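Local coordinates for protein mannan endo-1,4-beta-mannosidase (Bacillus subtilis, PDB 3CBW) that hydrolyses internal beta-1,4-mannosidic linkages in mannan, galactomannan and glucomannan, and so takes part in the breakdown of glucomannan, at residues T37-S43 / S326-N330; H32-R36 / T341-E345; A65-P70 / A319-H324; Y102-I108 / K331-W335. The protein carries 3 engineered substitutions. All coordinates share one frame. Where two conformers were deposited one is given. Residues are numbered along the deposited sequence.

All four contacts tie the C-terminal tail of this GH26 TIM barrel to its N-terminal third. The tail runs through contacts 3 (319-324), 1 (326-330), 4 (331-335) and 2 (341-345) in that order, while its partners come in the order 32-36, 37-43, 65-70 and 102-108. Contact 1 touches the other three, its centre lying about 11 Å from those of contacts 2 and 3 and about 13 Å from that of contact 4; contacts 2 and 3, with centres about 22 Å apart, do not meet. After the last barrel strand, 301-306, the chain thus turns back over the start of the barrel, packing on its first three alpha-to-beta connections.

Contact 1: residues T37-S43 / S326-N330; sequences TENRVLS and SWTLN
Trp327, Leu329 and Asn39 bury the most surface where 37-43 runs beside 326-330, the end-to-end vectors 38° apart. The backbones pair as parallel strands, Val41 with Thr328 (CA-CA 5.0 Å) and Leu42 with Leu329 (4.6 Å). Leu329 N donates to Val41 O (2.8 Å), and Ser43 N to Leu329 O (3.0 Å). Just before the strand, Asn39 takes positive phi (50/56) and its N binds Ser326 O at 2.8 Å; Trp327 O then accepts from both Arg40 N (2.8 Å) and Val41 N (2.9 Å). The Trp327 indole (chi1 m) carries the Arg40 guanidinium flat on one face, planes at 11° and CZ of Arg40 3.8 Å from the centroid of the Trp327 six-membered ring, a cation-pi stack; Arg40 NH2 also binds Pro299 O. Val41 CG2 meets the edge of that ring at CE3 of Trp327, 3.9 Å away. Leu329 (chi1 t) leans with Leu42 toward helix 21-32, CD2 of Leu329 4.0 Å from CG of Leu42, and its CD1 lies 3.4 Å from Asn39 O. Ser43 OG donates to Asn330 OD1 (2.7 Å). This is a short parallel strand added beside the first strand of a TIM barrel, 41-49.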
loop_
_atom_site.group_PDB
_atom_site.type_symbol
_atom_site.label_atom_id
_atom_site.label_comp_id
_atom_site.label_asym_id
_atom_site.label_seq_id
_atom_site.Cartn_x
_atom_site.Cartn_y
_atom_site.Cartn_z
ATOM N N THR A 37 -10.180 -22.378 1.856
ATOM C CA THR A 37 -9.842 -23.030 3.121
ATOM C C THR A 37 -8.347 -22.954 3.429
ATOM O O THR A 37 -7.929 -23.218 4.560
ATOM C CB THR A 37 -10.284 -24.509 3.127
ATOM O OG1 THR A 37 -9.688 -25.192 2.019
ATOM C CG2 THR A 37 -11.789 -24.610 3.035
ATOM N N GLU A 38 -7.545 -22.622 2.418
ATOM C CA GLU A 38 -6.100 -22.468 2.567
ATOM C C GLU A 38 -5.635 -21.505 1.489
ATOM O O GLU A 38 -6.437 -21.133 0.630
ATOM C CB GLU A 38 -5.388 -23.824 2.439
ATOM C CG GLU A 38 -5.456 -24.473 1.066
ATOM C CD GLU A 38 -4.814 -25.847 1.061
ATOM O OE1 GLU A 38 -3.711 -25.996 0.489
ATOM O OE2 GLU A 38 -5.407 -26.775 1.655
ATOM N N ASN A 39 -4.362 -21.108 1.522
ATOM C CA ASN A 39 -3.804 -20.219 0.484
ATOM C C ASN A 39 -4.697 -19.002 0.261
ATOM O O ASN A 39 -5.135 -18.716 -0.856
ATOM C CB ASN A 39 -3.623 -20.970 -0.846
ATOM C CG ASN A 39 -2.323 -21.762 -0.917
ATOM O OD1 ASN A 39 -1.800 -22.008 -2.007
ATOM N ND2 ASN A 39 -1.796 -22.161 0.227
ATOM N N ARG A 40 -4.956 -18.280 1.342
ATOM C CA ARG A 40 -5.961 -17.219 1.333
ATOM C C ARG A 40 -5.458 -15.864 1.828
ATOM O O ARG A 40 -6.225 -14.901 1.869
ATOM C CB ARG A 40 -7.211 -17.651 2.101
ATOM C CG ARG A 40 -6.951 -18.182 3.488
ATOM C CD ARG A 40 -8.248 -18.643 4.119
ATOM N NE ARG A 40 -9.038 -17.521 4.604
ATOM C CZ ARG A 40 -10.202 -17.642 5.230
ATOM N NH1 ARG A 40 -10.749 -18.843 5.392
ATOM N NH2 ARG A 40 -10.813 -16.566 5.696
ATOM N N VAL A 41 -4.179 -15.796 2.197
ATOM C CA VAL A 41 -3.556 -14.541 2.620
ATOM C C VAL A 41 -2.225 -14.423 1.902
ATOM O O VAL A 41 -1.313 -15.219 2.157
ATOM C CB VAL A 41 -3.308 -14.477 4.154
ATOM C CG1 VAL A 41 -2.716 -13.126 4.537
ATOM C CG2 VAL A 41 -4.579 -14.712 4.936
ATOM N N LEU A 42 -2.105 -13.455 0.995
ATOM C CA LEU A 42 -0.833 -13.248 0.319
ATOM C C LEU A 42 0.217 -12.711 1.284
ATOM O O LEU A 42 -0.048 -11.781 2.037
ATOM C CB LEU A 42 -0.968 -12.276 -0.853
ATOM C CG LEU A 42 -1.353 -12.877 -2.203
ATOM C CD1 LEU A 42 -2.752 -13.453 -2.158
ATOM C CD2 LEU A 42 -1.262 -11.831 -3.292
ATOM N N SER A 43 1.412 -13.282 1.242
ATOM C CA SER A 43 2.553 -12.687 1.924
ATOM C C SER A 43 3.058 -11.476 1.145
ATOM O O SER A 43 2.788 -11.321 -0.050
ATOM C CB SER A 43 3.652 -13.726 2.084
ATOM O OG SER A 43 4.032 -14.198 0.805
ATOM N N SER A 326 -0.628 -22.902 6.336
ATOM C CA SER A 326 -1.518 -23.324 5.249
ATOM C C SER A 326 -2.287 -22.143 4.638
ATOM O O SER A 326 -2.671 -22.190 3.479
ATOM C CB SER A 326 -2.490 -24.404 5.711
ATOM O OG SER A 326 -3.341 -23.897 6.703
ATOM N N TRP A 327 -2.510 -21.090 5.419
ATOM C CA TRP A 327 -3.212 -19.910 4.911
ATOM C C TRP A 327 -2.379 -19.015 4.006
ATOM O O TRP A 327 -2.946 -18.250 3.225
ATOM C CB TRP A 327 -3.735 -19.077 6.067
ATOM C CG TRP A 327 -5.007 -19.580 6.682
ATOM C CD1 TRP A 327 -5.346 -20.878 6.952
ATOM C CD2 TRP A 327 -6.103 -18.777 7.121
ATOM N NE1 TRP A 327 -6.596 -20.925 7.527
ATOM C CE2 TRP A 327 -7.078 -19.649 7.650
ATOM C CE3 TRP A 327 -6.353 -17.399 7.125
ATOM C CZ2 TRP A 327 -8.298 -19.188 8.167
ATOM C CZ3 TRP A 327 -7.562 -16.940 7.636
ATOM C CH2 TRP A 327 -8.518 -17.834 8.159
ATOM N N THR A 328 -1.059 -19.091 4.118
ATOM C CA THR A 328 -0.199 -18.115 3.449
ATOM C C THR A 328 0.042 -18.486 1.988
ATOM O O THR A 328 0.437 -19.607 1.675
ATOM C CB THR A 328 1.114 -17.967 4.220
ATOM O OG1 THR A 328 0.805 -17.643 5.577
ATOM C CG2 THR A 328 1.979 -16.862 3.629
ATOM N N LEU A 329 -0.204 -17.526 1.102
ATOM C CA LEU A 329 0.005 -17.697 -0.319
ATOM C C LEU A 329 1.242 -16.902 -0.725
ATOM O O LEU A 329 1.299 -15.680 -0.537
ATOM C CB LEU A 329 -1.248 -17.218 -1.053
ATOM C CG LEU A 329 -1.384 -17.508 -2.543
ATOM C CD1 LEU A 329 -2.845 -17.437 -2.973
ATOM C CD2 LEU A 329 -0.516 -16.583 -3.397
ATOM N N ASN A 330 2.225 -17.598 -1.292
ATOM C CA ASN A 330 3.519 -17.012 -1.606
ATOM C C ASN A 330 3.727 -16.837 -3.107
ATOM O O ASN A 330 2.884 -17.243 -3.914
ATOM C CB ASN A 330 4.623 -17.861 -0.972
ATOM C CG ASN A 330 4.507 -17.890 0.532
ATOM O OD1 ASN A 330 4.290 -16.857 1.161
ATOM N ND2 ASN A 330 4.616 -19.067 1.119
HETATM O O HOH W 1 -5.922 -24.309 6.147
HETATM O O HOH W 2 -1.541 -24.443 1.930
HETATM O O HOH W 3 1.107 -21.930 0.364
#

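Contact 2: residues H32-R36 / T341-E345; sequences HLPNR and TPIVE
Segment 32-36 is a turn of 3-10 helix at residues 33-35, following helix 21-32 on the way into the first strand of the TIM barrel, 41-49, and 341-345 is an extended piece of the C-terminal tail, ending in its last modelled residue, laid across that turn. Within the turn, Asn35 N bonds to His32 O (3.1 Å) and Arg36 N to Leu33 O (3.0 Å), after which Arg36 leaves with psi of 167°. From Thr341 to Val344 the tail keeps psi between 112° and 155°. The CA atoms of His32 and Ile343 are 6.0 Å apart, those of Asn35 and Val344 5.7 Å.

Arg36 buries the most surface. Its chain, m at chi1 and trans at chi2 and chi3, passes Val344, with CG of Arg36 3.9 Å from CG2 of Val344, and delivers NH2 to two acceptors, Pro342 O at 2.7 Å and Thr341 OG1 at 2.9 Å. That threonine hydroxyl is also bonded to Ile334 O, and Arg36 NH1 hydrogen-bonds to Asn39 O, three residues further on. Asn35 (chi1 m) gives ND2 to Val344 O at 2.8 Å. A water accepts from Val344 N at 2.9 Å. His32, with ND1 bonded to Asn28 O, packs one ring face on Ile343, whose CG2 lies 3.8 Å from the ring centroid in a CH-pi contact. At the ring's edge, His32 NE2 donates to Glu345 OE1 at 2.9 Å, a His-carboxylate hydrogen bond.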
loop_
_atom_site.group_PDB
_atom_site.type_symbol
_atom_site.label_atom_id
_atom_site.label_comp_id
_atom_site.label_asym_id
_atom_site.label_seq_id
_atom_site.Cartn_x
_atom_site.Cartn_y
_atom_site.Cartn_z
ATOM N N HIS A 32 -11.923 -12.738 -3.662
ATOM C CA HIS A 32 -12.499 -14.038 -3.312
ATOM C C HIS A 32 -11.615 -14.925 -2.434
ATOM O O HIS A 32 -12.046 -16.014 -2.028
ATOM C CB HIS A 32 -12.900 -14.804 -4.572
ATOM C CG HIS A 32 -14.153 -14.301 -5.212
ATOM N ND1 HIS A 32 -14.178 -13.203 -6.042
ATOM C CD2 HIS A 32 -15.423 -14.767 -5.162
ATOM C CE1 HIS A 32 -15.414 -13.006 -6.468
ATOM N NE2 HIS A 32 -16.188 -13.944 -5.949
ATOM N N LEU A 33 -10.398 -14.485 -2.118
ATOM C CA LEU A 33 -9.494 -15.320 -1.327
ATOM C C LEU A 33 -10.075 -15.810 0.010
ATOM O O LEU A 33 -9.852 -16.968 0.362
ATOM C CB LEU A 33 -8.148 -14.621 -1.107
ATOM C CG LEU A 33 -7.277 -14.511 -2.366
ATOM C CD1 LEU A 33 -6.111 -13.579 -2.115
ATOM C CD2 LEU A 33 -6.775 -15.890 -2.844
ATOM N N PRO A 34 -10.800 -14.953 0.767
ATOM C CA PRO A 34 -11.292 -15.448 2.069
ATOM C C PRO A 34 -12.325 -16.576 2.000
ATOM O O PRO A 34 -12.665 -17.148 3.035
ATOM C CB PRO A 34 -11.907 -14.194 2.703
ATOM C CG PRO A 34 -11.203 -13.043 2.016
ATOM C CD PRO A 34 -11.123 -13.524 0.596
ATOM N N ASN A 35 -12.816 -16.902 0.808
ATOM C CA ASN A 35 -13.712 -18.053 0.644
ATOM C C ASN A 35 -12.980 -19.390 0.601
ATOM O O ASN A 35 -13.608 -20.446 0.685
ATOM C CB ASN A 35 -14.560 -17.889 -0.613
ATOM C CG ASN A 35 -15.434 -16.654 -0.572
ATOM O OD1 ASN A 35 -15.836 -16.190 0.495
ATOM N ND2 ASN A 35 -15.736 -16.112 -1.740
ATOM N N ARG A 36 -11.659 -19.352 0.465
ATOM C CA ARG A 36 -10.850 -20.565 0.418
ATOM C C ARG A 36 -10.657 -21.138 1.810
ATOM O O ARG A 36 -10.898 -20.454 2.807
ATOM C CB ARG A 36 -9.477 -20.272 -0.187
ATOM C CG ARG A 36 -9.500 -19.840 -1.635
ATOM C CD ARG A 36 -8.104 -19.454 -2.052
ATOM N NE ARG A 36 -7.995 -19.372 -3.505
ATOM C CZ ARG A 36 -6.843 -19.419 -4.163
ATOM N NH1 ARG A 36 -5.692 -19.504 -3.498
ATOM N NH2 ARG A 36 -6.839 -19.364 -5.491
ATOM N N THR A 341 -5.211 -19.900 -10.218
ATOM C CA THR A 341 -5.673 -20.721 -9.093
ATOM C C THR A 341 -7.124 -20.339 -8.749
ATOM O O THR A 341 -7.568 -19.233 -9.070
ATOM C CB THR A 341 -4.757 -20.622 -7.862
ATOM O OG1 THR A 341 -4.687 -19.254 -7.432
ATOM C CG2 THR A 341 -3.345 -21.160 -8.167
ATOM N N PRO A 342 -7.883 -21.267 -8.135
ATOM C CA PRO A 342 -9.334 -21.135 -8.046
ATOM C C PRO A 342 -9.900 -19.870 -7.429
ATOM O O PRO A 342 -9.382 -19.338 -6.429
ATOM C CB PRO A 342 -9.743 -22.342 -7.195
ATOM C CG PRO A 342 -8.696 -23.353 -7.476
ATOM C CD PRO A 342 -7.428 -22.545 -7.555
ATOM N N ILE A 343 -10.965 -19.390 -8.051
ATOM C CA ILE A 343 -11.816 -18.385 -7.461
ATOM C C ILE A 343 -12.983 -19.132 -6.826
ATOM O O ILE A 343 -13.799 -19.748 -7.528
ATOM C CB ILE A 343 -12.287 -17.360 -8.514
ATOM C CG1 ILE A 343 -11.077 -16.577 -9.046
ATOM C CG2 ILE A 343 -13.342 -16.423 -7.928
ATOM C CD1 ILE A 343 -11.367 -15.617 -10.202
ATOM N N VAL A 344 -13.032 -19.113 -5.497
ATOM C CA VAL A 344 -14.084 -19.788 -4.744
ATOM C C VAL A 344 -15.165 -18.762 -4.402
ATOM O O VAL A 344 -14.858 -17.671 -3.917
ATOM C CB VAL A 344 -13.524 -20.426 -3.441
ATOM C CG1 VAL A 344 -14.628 -21.164 -2.675
ATOM C CG2 VAL A 344 -12.356 -21.371 -3.736
ATOM N N GLU A 345 -16.429 -19.114 -4.652
ATOM C CA GLU A 345 -17.570 -18.255 -4.284
ATOM C C GLU A 345 -18.096 -18.541 -2.878
ATOM O O GLU A 345 -17.686 -19.507 -2.227
ATOM C CB GLU A 345 -18.707 -18.400 -5.299
ATOM C CG GLU A 345 -18.314 -18.126 -6.749
ATOM C CD GLU A 345 -17.945 -16.668 -7.027
ATOM O OE1 GLU A 345 -18.410 -15.752 -6.306
ATOM O OE2 GLU A 345 -17.186 -16.449 -7.993
HETATM O O HOH W 4 -10.973 -17.861 -3.941
#

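Contact 3: residues A65-P70 / A319-H324; sequences ATGQSP and ASALYH
This is a packing contact between the C-terminal end of helix 57-66 with the loop that follows it and the short helix 319-324, on the outside of the barrel. The closest CA pair is Thr66 and Ser320, 5.1 Å apart. Thr66 is a knob in a hole formed by Ala319, Ser320, Tyr323 and His324: its CG2 lies 3.7 Å from Ala319 O and its CB 3.9 Å from Tyr323 CB. With chi1 p, Thr66 OG1 takes a hydrogen bond from Gln68 N (3.0 Å), making an ST turn, and is also bonded to Ile62 O. Gly67 leaves the helix with positive phi (80/-2), where a side chain would jam against the preceding carbonyl. Thr66 O accepts from His324 NE2 at 2.7 Å. Tyr323 buries the most surface here: its ring (chi1 m, chi2 83°) runs along the extended residues 68-70, CD2 of Tyr323 3.9 Å from Gln68 CB and OH of Tyr323 3.5 Å from Pro70 CB. Pro70 lies about 10 Å, side chain to side chain, from Asn308, a likely substrate-binding residue. Here the alpha-to-beta turn leading into strand 72-79 of a TIM barrel is covered by a short C-terminal helix.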
loop_
_atom_site.group_PDB
_atom_site.type_symbol
_atom_site.label_atom_id
_atom_site.label_comp_id
_atom_site.label_asym_id
_atom_site.label_seq_id
_atom_site.Cartn_x
_atom_site.Cartn_y
_atom_site.Cartn_z
ATOM N N ALA A 65 15.717 -17.572 4.345
ATOM C CA ALA A 65 15.222 -17.925 5.680
ATOM C C ALA A 65 14.101 -18.962 5.692
ATOM O O ALA A 65 13.953 -19.691 6.674
ATOM C CB ALA A 65 14.787 -16.665 6.443
ATOM N N THR A 66 13.299 -19.027 4.624
ATOM C CA THR A 66 12.056 -19.811 4.655
ATOM C C THR A 66 11.861 -20.744 3.463
ATOM O O THR A 66 10.965 -21.594 3.465
ATOM C CB THR A 66 10.801 -18.888 4.693
ATOM O OG1 THR A 66 10.630 -18.249 3.414
ATOM C CG2 THR A 66 10.898 -17.836 5.805
ATOM N N GLY A 67 12.663 -20.551 2.420
ATOM C CA GLY A 67 12.465 -21.280 1.173
ATOM C C GLY A 67 11.361 -20.730 0.281
ATOM O O GLY A 67 11.138 -21.247 -0.799
ATOM N N GLN A 68 10.669 -19.686 0.736
ATOM C CA GLN A 68 9.562 -19.091 0.001
ATOM C C GLN A 68 9.829 -17.619 -0.206
ATOM O O GLN A 68 10.602 -17.013 0.529
ATOM C CB GLN A 68 8.268 -19.256 0.791
ATOM C CG GLN A 68 7.860 -20.705 1.044
ATOM C CD GLN A 68 7.393 -21.403 -0.209
ATOM O OE1 GLN A 68 6.625 -20.850 -1.004
ATOM N NE2 GLN A 68 7.848 -22.632 -0.396
ATOM N N SER A 69 9.162 -17.033 -1.196
ATOM C CA SER A 69 9.275 -15.597 -1.455
ATOM C C SER A 69 7.930 -14.905 -1.234
ATOM O O SER A 69 6.887 -15.517 -1.455
ATOM C CB SER A 69 9.737 -15.334 -2.887
ATOM O OG SER A 69 11.000 -15.922 -3.130
ATOM N N PRO A 70 7.949 -13.616 -0.830
ATOM C CA PRO A 70 6.672 -12.920 -0.635
ATOM C C PRO A 70 5.875 -12.828 -1.932
ATOM O O PRO A 70 6.445 -12.585 -3.007
ATOM C CB PRO A 70 7.091 -11.521 -0.162
ATOM C CG PRO A 70 8.531 -11.367 -0.569
ATOM C CD PRO A 70 9.111 -12.759 -0.527
ATOM N N ALA A 319 9.279 -16.525 11.275
ATOM C CA ALA A 319 9.280 -16.377 9.808
ATOM C C ALA A 319 8.856 -17.643 9.073
ATOM O O ALA A 319 8.045 -17.578 8.150
ATOM C CB ALA A 319 10.642 -15.935 9.323
ATOM N N SER A 320 9.421 -18.786 9.462
ATOM C CA SER A 320 9.103 -20.054 8.811
ATOM C C SER A 320 7.641 -20.419 9.013
ATOM O O SER A 320 6.962 -20.822 8.066
ATOM C CB SER A 320 10.013 -21.173 9.322
ATOM O OG SER A 320 11.357 -20.930 8.952
ATOM N N ALA A 321 7.156 -20.262 10.243
ATOM C CA ALA A 321 5.760 -20.568 10.553
ATOM C C ALA A 321 4.808 -19.656 9.777
ATOM O O ALA A 321 3.767 -20.112 9.299
ATOM C CB ALA A 321 5.504 -20.481 12.043
ATOM N N LEU A 322 5.174 -18.379 9.646
ATOM C CA LEU A 322 4.407 -17.415 8.848
ATOM C C LEU A 322 4.335 -17.844 7.382
ATOM O O LEU A 322 3.252 -17.903 6.789
ATOM C CB LEU A 322 5.047 -16.024 8.945
ATOM C CG LEU A 322 4.448 -14.912 8.073
ATOM C CD1 LEU A 322 3.044 -14.540 8.571
ATOM C CD2 LEU A 322 5.368 -13.701 8.084
ATOM N N TYR A 323 5.486 -18.161 6.804
ATOM C CA TYR A 323 5.563 -18.451 5.381
ATOM C C TYR A 323 5.061 -19.843 5.017
ATOM O O TYR A 323 4.632 -20.067 3.889
ATOM C CB TYR A 323 6.969 -18.143 4.839
ATOM C CG TYR A 323 7.071 -16.707 4.400
ATOM C CD1 TYR A 323 7.335 -15.679 5.310
ATOM C CD2 TYR A 323 6.853 -16.372 3.066
ATOM C CE1 TYR A 323 7.387 -14.357 4.887
ATOM C CE2 TYR A 323 6.897 -15.067 2.640
ATOM C CZ TYR A 323 7.163 -14.059 3.549
ATOM O OH TYR A 323 7.209 -12.762 3.095
ATOM N N HIS A 324 5.076 -20.763 5.982
ATOM C CA HIS A 324 4.631 -22.132 5.722
ATOM C C HIS A 324 3.227 -22.422 6.215
ATOM O O HIS A 324 2.728 -23.528 6.016
ATOM C CB HIS A 324 5.626 -23.149 6.289
ATOM C CG HIS A 324 6.953 -23.112 5.601
ATOM N ND1 HIS A 324 7.205 -23.806 4.439
ATOM C CD2 HIS A 324 8.087 -22.431 5.888
ATOM C CE1 HIS A 324 8.447 -23.573 4.052
ATOM N NE2 HIS A 324 9.006 -22.748 4.918
#

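Contact 4: residues Y102-I108 / K331-W335; sequences YWKNGGI and KGEIW
Tyr102 begins the last turn of helix 96-104, which closes in a Schellman motif before barrel strand 108-114, and residues 331-335 of the C-terminal tail cross this alpha-to-beta turn of the TIM barrel. The Tyr102 ring carries the fully extended Lys331 side chain (all chi t) over one face: CE of Lys331 is 3.6 Å from the ring centroid, 10° off its normal, and NZ of Lys331 is 3.9 Å from the Tyr102 ring centroid, a CH-pi and a cation-pi contact together. Tyr102 OH turns to Pro70 O. Next, Trp103 (chi1 t) receives the edge of Trp335 on its face in an offset edge-to-face pair, planes at 84°, CH2 of Trp103 3.6 Å from CZ2 of Trp335. Asn105 is the first residue off the helix; its O lies 3.5 Å from Lys331 CE.

Gly106 is C-prime, with phi/psi 102/15. Gly106 N bonds to Trp103 O (3.1 Å) and Gly107 N to Tyr102 O (2.9 Å). A CB on Gly106 would come within 3.0 Å of Gly332 CA, so glycine lets the backbones approach to 4.3 Å between these two CA atoms, and Gly332 N donates to Gly106 O at 2.9 Å. The same oxygen accepts from a water (3.0 Å) that in turn accepts from Trp335 N (3.0 Å). Gly107 leads on to buried Ile108, whose CG1 meets CD1 of Ile334 (chi1 m) at 3.5 Å.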
loop_
_atom_site.group_PDB
_atom_site.type_symbol
_atom_site.label_atom_id
_atom_site.label_comp_id
_atom_site.label_asym_id
_atom_site.label_seq_id
_atom_site.Cartn_x
_atom_site.Cartn_y
_atom_site.Cartn_z
ATOM N N TYR A 102 8.761 -9.108 -11.098
ATOM C CA TYR A 102 8.099 -9.800 -9.996
ATOM C C TYR A 102 6.752 -10.348 -10.439
ATOM O O TYR A 102 6.418 -11.504 -10.133
ATOM C CB TYR A 102 7.943 -8.899 -8.757
ATOM C CG TYR A 102 8.130 -9.665 -7.467
ATOM C CD1 TYR A 102 7.042 -10.110 -6.723
ATOM C CD2 TYR A 102 9.407 -9.966 -7.002
ATOM C CE1 TYR A 102 7.223 -10.836 -5.555
ATOM C CE2 TYR A 102 9.600 -10.680 -5.828
ATOM C CZ TYR A 102 8.502 -11.109 -5.106
ATOM O OH TYR A 102 8.719 -11.833 -3.958
ATOM N N TRP A 103 5.994 -9.537 -11.180
ATOM C CA TRP A 103 4.736 -9.984 -11.780
ATOM C C TRP A 103 4.945 -11.141 -12.757
ATOM O O TRP A 103 4.243 -12.166 -12.691
ATOM C CB TRP A 103 4.027 -8.827 -12.481
ATOM C CG TRP A 103 2.882 -9.273 -13.340
ATOM C CD1 TRP A 103 2.868 -9.366 -14.703
ATOM C CD2 TRP A 103 1.607 -9.734 -12.891
ATOM N NE1 TRP A 103 1.652 -9.841 -15.131
ATOM C CE2 TRP A 103 0.860 -10.073 -14.039
ATOM C CE3 TRP A 103 1.012 -9.876 -11.631
ATOM C CZ2 TRP A 103 -0.434 -10.564 -13.962
ATOM C CZ3 TRP A 103 -0.281 -10.362 -11.563
ATOM C CH2 TRP A 103 -0.992 -10.693 -12.725
ATOM N N LYS A 104 5.902 -10.984 -13.672
ATOM C CA LYS A 104 6.230 -12.042 -14.635
ATOM C C LYS A 104 6.513 -13.369 -13.939
ATOM O O LYS A 104 6.119 -14.431 -14.420
ATOM C CB LYS A 104 7.445 -11.611 -15.468
ATOM C CG LYS A 104 7.991 -12.652 -16.438
ATOM C CD LYS A 104 7.087 -12.852 -17.642
ATOM C CE LYS A 104 7.780 -13.668 -18.729
ATOM N NZ LYS A 104 8.809 -12.864 -19.457
ATOM N N ASN A 105 7.176 -13.295 -12.789
ATOM C CA ASN A 105 7.613 -14.469 -12.050
ATOM C C ASN A 105 6.701 -14.903 -10.908
ATOM O O ASN A 105 7.107 -15.674 -10.033
ATOM C CB ASN A 105 9.051 -14.292 -11.589
ATOM C CG ASN A 105 10.016 -14.320 -12.741
ATOM O OD1 ASN A 105 10.085 -15.300 -13.485
ATOM N ND2 ASN A 105 10.763 -13.250 -12.910
ATOM N N GLY A 106 5.459 -14.422 -10.930
ATOM C CA GLY A 106 4.421 -15.011 -10.085
ATOM C C GLY A 106 4.042 -14.273 -8.814
ATOM O O GLY A 106 3.390 -14.853 -7.949
ATOM N N GLY A 107 4.435 -13.005 -8.692
ATOM C CA GLY A 107 3.999 -12.168 -7.576
ATOM C C GLY A 107 3.234 -10.958 -8.081
ATOM O O GLY A 107 2.799 -10.923 -9.242
ATOM N N ILE A 108 3.041 -9.973 -7.202
ATOM C CA ILE A 108 2.321 -8.742 -7.545
ATOM C C ILE A 108 3.068 -7.556 -6.928
ATOM O O ILE A 108 3.447 -7.600 -5.755
ATOM C CB ILE A 108 0.864 -8.731 -6.988
ATOM C CG1 ILE A 108 0.018 -9.899 -7.498
ATOM C CG2 ILE A 108 0.156 -7.410 -7.316
ATOM C CD1 ILE A 108 -1.310 -10.047 -6.738
ATOM N N LYS A 331 4.826 -16.185 -3.473
ATOM C CA LYS A 331 5.170 -15.982 -4.870
ATOM C C LYS A 331 5.110 -17.318 -5.606
ATOM O O LYS A 331 5.624 -18.328 -5.115
ATOM C CB LYS A 331 6.577 -15.397 -4.971
ATOM C CG LYS A 331 6.917 -14.819 -6.337
ATOM C CD LYS A 331 8.395 -14.454 -6.424
ATOM C CE LYS A 331 8.713 -13.659 -7.696
ATOM N NZ LYS A 331 10.194 -13.486 -7.850
ATOM N N GLY A 332 4.468 -17.310 -6.769
ATOM C CA GLY A 332 4.320 -18.521 -7.587
ATOM C C GLY A 332 3.011 -19.263 -7.362
ATOM O O GLY A 332 2.741 -20.262 -8.045
ATOM N N GLU A 333 2.197 -18.804 -6.408
ATOM C CA GLU A 333 0.934 -19.479 -6.064
ATOM C C GLU A 333 -0.315 -18.698 -6.490
ATOM O O GLU A 333 -1.431 -19.033 -6.085
ATOM C CB GLU A 333 0.884 -19.807 -4.570
ATOM C CG GLU A 333 1.994 -20.729 -4.108
ATOM C CD GLU A 333 1.769 -21.232 -2.694
ATOM O OE1 GLU A 333 1.827 -20.421 -1.751
ATOM O OE2 GLU A 333 1.521 -22.449 -2.523
ATOM N N ILE A 334 -0.136 -17.680 -7.322
ATOM C CA ILE A 334 -1.262 -16.920 -7.869
ATOM C C ILE A 334 -1.756 -17.673 -9.099
ATOM O O ILE A 334 -2.930 -18.032 -9.188
ATOM C CB ILE A 334 -0.865 -15.465 -8.223
ATOM C CG1 ILE A 334 -0.364 -14.744 -6.963
ATOM C CG2 ILE A 334 -2.042 -14.715 -8.826
ATOM C CD1 ILE A 334 0.240 -13.370 -7.213
ATOM N N TRP A 335 -0.833 -17.918 -10.026
ATOM C CA TRP A 335 -1.092 -18.692 -11.235
ATOM C C TRP A 335 -0.571 -20.105 -11.054
ATOM O O TRP A 335 0.454 -20.328 -10.402
ATOM C CB TRP A 335 -0.394 -18.049 -12.442
ATOM C CG TRP A 335 -0.690 -16.587 -12.585
ATOM C CD1 TRP A 335 0.014 -15.548 -12.039
ATOM C CD2 TRP A 335 -1.791 -15.999 -13.290
ATOM N NE1 TRP A 335 -0.574 -14.351 -12.375
ATOM C CE2 TRP A 335 -1.683 -14.598 -13.142
ATOM C CE3 TRP A 335 -2.849 -16.520 -14.048
ATOM C CZ2 TRP A 335 -2.602 -13.709 -13.716
ATOM C CZ3 TRP A 335 -3.761 -15.635 -14.621
ATOM C CH2 TRP A 335 -3.631 -14.246 -14.448
HETATM O O HOH W 5 2.014 -13.012 -11.095
HETATM O O HOH W 6 11.197 -11.834 -9.875
HETATM O O HOH W 7 1.905 -17.086 -9.179
#